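Local atomic coordinates of single-stranded DNA-binding protein (Enterobacter phage Enc34, PDB entry 5ODK), a protein that probably binds single-stranded DNA through an OB fold, as a phage single-stranded DNA-binding protein associated with DNA replication. Residues A[58-61]-A[62-65]; A[68-71]-A[72-75]. All blocks are in the same frame, centred on the assembly; numbering follows the deposited sequence.

Interaction 1: residues A[58-61]-A[62-65]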
ATOM      1  N   ASP A  58       2.969  -6.711  14.738  1.00 16.74           N
ATOM      2  CA  ASP A  58       2.487  -7.770  15.616  1.00 19.24           C
ATOM      3  C   ASP A  58       1.216  -8.411  15.129  1.00 18.03           C
ATOM      4  O   ASP A  58       0.950  -9.518  15.507  1.00 22.50           O
ATOM      5  CB  ASP A  58       2.388  -7.310  17.080  1.00 22.95           C
ATOM      6  CG  ASP A  58       1.359  -6.215  17.339  1.00 25.36           C
ATOM      7  OD1 ASP A  58       0.827  -5.570  16.413  1.00 24.78           O
ATOM      8  OD2 ASP A  58       1.102  -5.990  18.546  1.00 35.33           O
ATOM      9  N   THR A  59       0.458  -7.748  14.258  1.00 16.37           N
ATOM     10  CA  THR A  59      -0.799  -8.295  13.719  1.00 16.34           C
ATOM     11  C   THR A  59      -0.795  -8.516  12.203  1.00 15.91           C
ATOM     12  O   THR A  59      -1.830  -8.868  11.613  1.00 18.42           O
ATOM     13  CB  THR A  59      -1.959  -7.359  14.073  1.00 17.39           C
ATOM     14  OG1 THR A  59      -1.626  -6.053  13.587  1.00 18.57           O
ATOM     15  CG2 THR A  59      -2.174  -7.346  15.568  1.00 19.06           C
ATOM     16  N   HIS A  60       0.363  -8.360  11.574  1.00 14.56           N
ATOM     17  CA  HIS A  60       0.464  -8.490  10.121  1.00 15.02           C
ATOM     18  C   HIS A  60       1.633  -9.346   9.673  1.00 15.76           C
ATOM     19  O   HIS A  60       2.065  -9.217   8.533  1.00 15.02           O
ATOM     20  CB  HIS A  60       0.526  -7.129   9.418  1.00 13.94           C
ATOM     21  CG  HIS A  60      -0.719  -6.305   9.583  1.00 14.26           C
ATOM     22  ND1 HIS A  60      -1.017  -5.622  10.740  1.00 14.63           N
ATOM     23  CD2 HIS A  60      -1.712  -6.029   8.713  1.00 15.96           C
ATOM     24  CE1 HIS A  60      -2.159  -4.953  10.578  1.00 15.00           C
ATOM     25  NE2 HIS A  60      -2.603  -5.192   9.355  1.00 16.49           N
ATOM     26  N   GLY A  61       2.085 -10.279  10.523  1.00 15.64           N
ATOM     27  CA  GLY A  61       3.215 -11.108  10.131  1.00 16.60           C
ATOM     28  C   GLY A  61       2.985 -11.959   8.890  1.00 16.82           C
ATOM     29  O   GLY A  61       3.837 -12.033   8.015  1.00 17.15           O
ATOM     30  N   ALA A  62       1.844 -12.629   8.814  1.00 16.37           N
ATOM     31  CA  ALA A  62       1.570 -13.508   7.674  1.00 17.73           C
ATOM     32  C   ALA A  62       1.459 -12.752   6.373  1.00 16.31           C
ATOM     33  O   ALA A  62       1.999 -13.172   5.357  1.00 16.27           O
ATOM     34  CB  ALA A  62       0.315 -14.332   7.920  1.00 19.53           C
ATOM     35  N   ILE A  63       0.754 -11.624   6.385  1.00 14.99           N
ATOM     36  CA  ILE A  63       0.629 -10.872   5.148  1.00 14.00           C
ATOM     37  C   ILE A  63       1.965 -10.239   4.758  1.00 13.78           C
ATOM     38  O   ILE A  63       2.268 -10.150   3.576  1.00 13.83           O
ATOM     39  CB  ILE A  63      -0.554  -9.856   5.162  1.00 13.76           C
ATOM     40  CG1 ILE A  63      -0.861  -9.324   3.738  1.00 14.92           C
ATOM     41  CG2 ILE A  63      -0.318  -8.759   6.161  1.00 14.08           C
ATOM     42  CD1 ILE A  63      -1.337 -10.376   2.770  1.00 14.54           C
ATOM     43  N   LYS A  64       2.792  -9.861   5.728  1.00 14.06           N
ATOM     44  CA  LYS A  64       4.123  -9.387   5.382  1.00 14.34           C
ATOM     45  C   LYS A  64       4.936 -10.490   4.706  1.00 14.95           C
ATOM     46  O   LYS A  64       5.641 -10.222   3.750  1.00 15.14           O
ATOM     47  CB  LYS A  64       4.839  -8.789   6.587  1.00 16.23           C
ATOM     48  CG  LYS A  64       6.059  -7.938   6.183  1.00 18.12           C
ATOM     49  CD  LYS A  64       7.305  -8.734   6.377  1.00 19.45           C
ATOM     50  CE  LYS A  64       8.448  -7.811   5.927  1.00 20.86           C
ATOM     51  NZ  LYS A  64       9.732  -8.530   5.968  1.00 22.90           N
ATOM     52  N   LYS A  65       4.835 -11.724   5.222  1.00 16.03           N
ATOM     53  CA  LYS A  65       5.527 -12.868   4.608  1.00 18.07           C
ATOM     54  C   LYS A  65       5.090 -13.063   3.143  1.00 15.61           C
ATOM     55  O   LYS A  65       5.913 -13.280   2.250  1.00 17.93           O
ATOM     56  CB  LYS A  65       5.310 -14.128   5.458  1.00 20.49           C
ATOM     57  CG  LYS A  65       5.991 -15.348   4.904  1.00 24.16           C
ATOM     58  CD  LYS A  65       6.209 -16.400   5.972  1.00 28.43           C
ATOM     59  CE  LYS A  65       7.013 -17.523   5.359  1.00 29.51           C
ATOM     60  NZ  LYS A  65       7.479 -18.404   6.441  1.00 30.42           N
TER
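His60 and Ile63 lie side by side at the N-terminus of helix 61-76 in this OB-fold protein, His60 holding the N-cap position just ahead of the first helical turn. Ile63 CG2 does the touching: it meets the imidazole at its edge, in the ring plane, 4.0 Å from His60 CD2, and rests against His60 CB at 3.7 Å. With CG1 of Ile63 anti to the backbone N (chi1 -167°), that methyl branch is left between N and the carbonyl carbon, where it also packs on the carbonyl oxygen of His60. Two backbone bonds start the helix: Lys64 N donates to His60 O at 3.0 Å, and Lys65 N to Gly61 O.

One shell further out, both ring nitrogens of the buried histidine are engaged, ND1 with Pro56 O and NE2 with Ser26 O, which fixes the ring's rotation and ties the cap to strand 23-26. Ile63 continues inward onto Val12, Ile23, Val25 and Met55, seating the helix start on the sheet. The end of Lys64 leads away from the cap; its ammonium group (NZ) forms a salt bridge with Asp68 OD2, and a cation-pi contact joins this lysine to Trp109. Back at the cap, Lys64 CB sits 3.4 Å from His60 O.

Interaction 2: residues A[68-71]-A[72-75]; sequences DEQI and ELTK
Gln70 and Thr74 are joined by two hydrogen bonds to one oxygen, a worked example of how a threonine inside an alpha-helix can bond back to the preceding turn. Backbone bonds come first: the amides of Glu72, Leu73, Thr74 and Lys75 each donate to the carbonyl four residues earlier, in the regular i to i+4 pattern of the later part of helix 61-76.

Among side-chain-to-backbone bonds, Thr74 stands out. Its hydroxyl lies beside its own backbone N, anti to the carbonyl carbon (chi1 -58°), and from there OG1 donates to Gln70 O at 2.7 Å. Thr74 N reaches the same Gln70 O at 2.9 Å, from the opposite face of the carbonyl plane, and the oxygen is gripped from both sides.

The charged contacts lie on another flank. Lys75 NZ forms a salt bridge with Glu72 OE2 at 2.9 Å, meeting it on the syn side and 17° out of the carboxylate plane. One water donates both to that Glu72 OE2 and to Asp68 O, linking the carboxylate to the turn before it.

Van der Waals packing completes the set. The extended Lys75 chain crosses the Ile71 side chain at a slant, CE lying 4.0 Å from Ile71 CG2. Buried Ile71 also rests on Leu90 and Phe91, and Thr74 faces Pro151, Ser153 and Ile162, placing this flank of the helix against strands 144-156 and 159-173. On a more open side Gln70 and Leu73 run alongside each other, with Gln70 OE1 3.7 Å from Leu73 CD2.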
ATOM      1  N   ASP A  68       6.651 -10.379   1.023  1.00 14.10           N
ATOM      2  CA  ASP A  68       8.033 -10.678   0.668  1.00 14.47           C
ATOM      3  C   ASP A  68       8.104 -11.691  -0.484  1.00 12.92           C
ATOM      4  O   ASP A  68       8.916 -11.561  -1.402  1.00 15.42           O
ATOM      5  CB  ASP A  68       8.802 -11.166   1.885  1.00 15.87           C
ATOM      6  CG  ASP A  68       9.125 -10.084   2.890  1.00 17.58           C
ATOM      7  OD1 ASP A  68       9.068  -8.876   2.568  1.00 21.68           O
ATOM      8  OD2 ASP A  68       9.508 -10.464   4.022  1.00 20.54           O
ATOM      9  N   GLU A  69       7.258 -12.710  -0.415  1.00 13.31           N
ATOM     10  CA  GLU A  69       7.198 -13.731  -1.466  1.00 14.69           C
ATOM     11  C   GLU A  69       6.800 -13.134  -2.813  1.00 14.95           C
ATOM     12  O   GLU A  69       7.351 -13.429  -3.846  1.00 15.41           O
ATOM     13  CB  GLU A  69       6.247 -14.842  -1.070  1.00 15.77           C
ATOM     14  CG  GLU A  69       6.797 -15.661   0.092  1.00 18.98           C
ATOM     15  CD  GLU A  69       5.811 -16.498   0.860  1.00 20.16           C
ATOM     16  OE1 GLU A  69       4.623 -16.534   0.535  1.00 22.41           O
ATOM     17  OE2 GLU A  69       6.261 -17.163   1.822  1.00 21.54           O
ATOM     18  N   GLN A  70       5.839 -12.224  -2.792  1.00 14.69           N
ATOM     19  CA  GLN A  70       5.373 -11.586  -4.024  1.00 13.85           C
ATOM     20  C   GLN A  70       6.425 -10.631  -4.583  1.00 12.98           C
ATOM     21  O   GLN A  70       6.549 -10.509  -5.801  1.00 13.84           O
ATOM     22  CB  GLN A  70       4.045 -10.858  -3.817  1.00 14.14           C
ATOM     23  CG  GLN A  70       2.946 -11.830  -3.414  1.00 15.08           C
ATOM     24  CD  GLN A  70       2.681 -12.900  -4.449  1.00 15.47           C
ATOM     25  OE1 GLN A  70       2.478 -12.615  -5.616  1.00 16.58           O
ATOM     26  NE2 GLN A  70       2.779 -14.157  -4.030  1.00 19.74           N
ATOM     27  N   ILE A  71       7.189  -9.977  -3.705  1.00 13.50           N
ATOM     28  CA  ILE A  71       8.338  -9.192  -4.155  1.00 13.23           C
ATOM     29  C   ILE A  71       9.367 -10.060  -4.907  1.00 14.09           C
ATOM     30  O   ILE A  71       9.851  -9.658  -5.964  1.00 13.25           O
ATOM     31  CB  ILE A  71       8.964  -8.442  -2.967  1.00 13.51           C
ATOM     32  CG1 ILE A  71       8.068  -7.275  -2.594  1.00 14.19           C
ATOM     33  CG2 ILE A  71      10.387  -7.966  -3.265  1.00 14.38           C
ATOM     34  CD1 ILE A  71       8.462  -6.610  -1.295  1.00 14.81           C
ATOM     35  N   GLU A  72       9.651 -11.267  -4.396  1.00 14.23           N
ATOM     36  CA  GLU A  72      10.566 -12.159  -5.086  1.00 14.80           C
ATOM     37  C   GLU A  72      10.041 -12.579  -6.453  1.00 15.16           C
ATOM     38  O   GLU A  72      10.784 -12.625  -7.426  1.00 15.39           O
ATOM     39  CB  GLU A  72      10.933 -13.374  -4.208  1.00 16.50           C
ATOM     40  CG  GLU A  72      11.706 -12.979  -2.971  1.00 18.63           C
ATOM     41  CD  GLU A  72      12.991 -12.207  -3.293  1.00 21.36           C
ATOM     42  OE1 GLU A  72      13.812 -12.712  -4.078  1.00 31.00           O
ATOM     43  OE2 GLU A  72      13.162 -11.081  -2.776  1.00 23.55           O
ATOM     44  N   LEU A  73       8.742 -12.846  -6.544  1.00 14.51           N
ATOM     45  CA  LEU A  73       8.139 -13.234  -7.815  1.00 15.92           C
ATOM     46  C   LEU A  73       8.260 -12.083  -8.822  1.00 14.97           C
ATOM     47  O   LEU A  73       8.494 -12.277 -10.025  1.00 15.50           O
ATOM     48  CB  LEU A  73       6.683 -13.603  -7.595  1.00 16.52           C
ATOM     49  CG  LEU A  73       5.864 -14.053  -8.783  1.00 22.20           C
ATOM     50  CD1 LEU A  73       6.430 -15.326  -9.386  1.00 24.52           C
ATOM     51  CD2 LEU A  73       4.402 -14.235  -8.366  1.00 27.22           C
ATOM     52  N   THR A  74       8.052 -10.874  -8.313  1.00 13.61           N
ATOM     53  CA  THR A  74       8.067  -9.701  -9.174  1.00 13.01           C
ATOM     54  C   THR A  74       9.487  -9.474  -9.723  1.00 12.77           C
ATOM     55  O   THR A  74       9.668  -9.174 -10.896  1.00 14.10           O
ATOM     56  CB  THR A  74       7.580  -8.485  -8.384  1.00 13.17           C
ATOM     57  OG1 THR A  74       6.266  -8.751  -7.895  1.00 14.03           O
ATOM     58  CG2 THR A  74       7.500  -7.231  -9.259  1.00 13.30           C
ATOM     59  N   LYS A  75      10.505  -9.671  -8.876  1.00 13.34           N
ATOM     60  CA  LYS A  75      11.901  -9.593  -9.353  1.00 14.45           C
ATOM     61  C   LYS A  75      12.116 -10.600 -10.486  1.00 14.26           C
ATOM     62  O   LYS A  75      12.753 -10.297 -11.491  1.00 15.51           O
ATOM     63  CB  LYS A  75      12.873  -9.904  -8.196  1.00 14.52           C
ATOM     64  CG  LYS A  75      12.973  -8.847  -7.100  1.00 15.38           C
ATOM     65  CD  LYS A  75      13.888  -9.359  -5.998  1.00 18.20           C
ATOM     66  CE  LYS A  75      14.040  -8.430  -4.824  1.00 17.51           C
ATOM     67  NZ  LYS A  75      14.895  -8.994  -3.774  1.00 20.32           N
TER
HETATM   68  O   HOH W   1      11.328 -10.312  -0.808  1.00 24.32           O

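Both contacts belong to a single helix, 61-76, and come in series along the chain: interaction 1 opens it after strand 49-56, and interaction 2 follows toward its C-terminal end. Their centres are about 15 Å apart. The two adjoin along the helix, and the bridge between Lys64 and Asp68 joins one to the other across a helical turn. The helix rests on different parts of the curled sheet, its start near strands 8-12, 23-26 and 49-56, its later turns near 144-156 and 159-173. One continuous helix thus lies against two separate regions of the sheet, a local i to i+4 pattern repeated in two different environments.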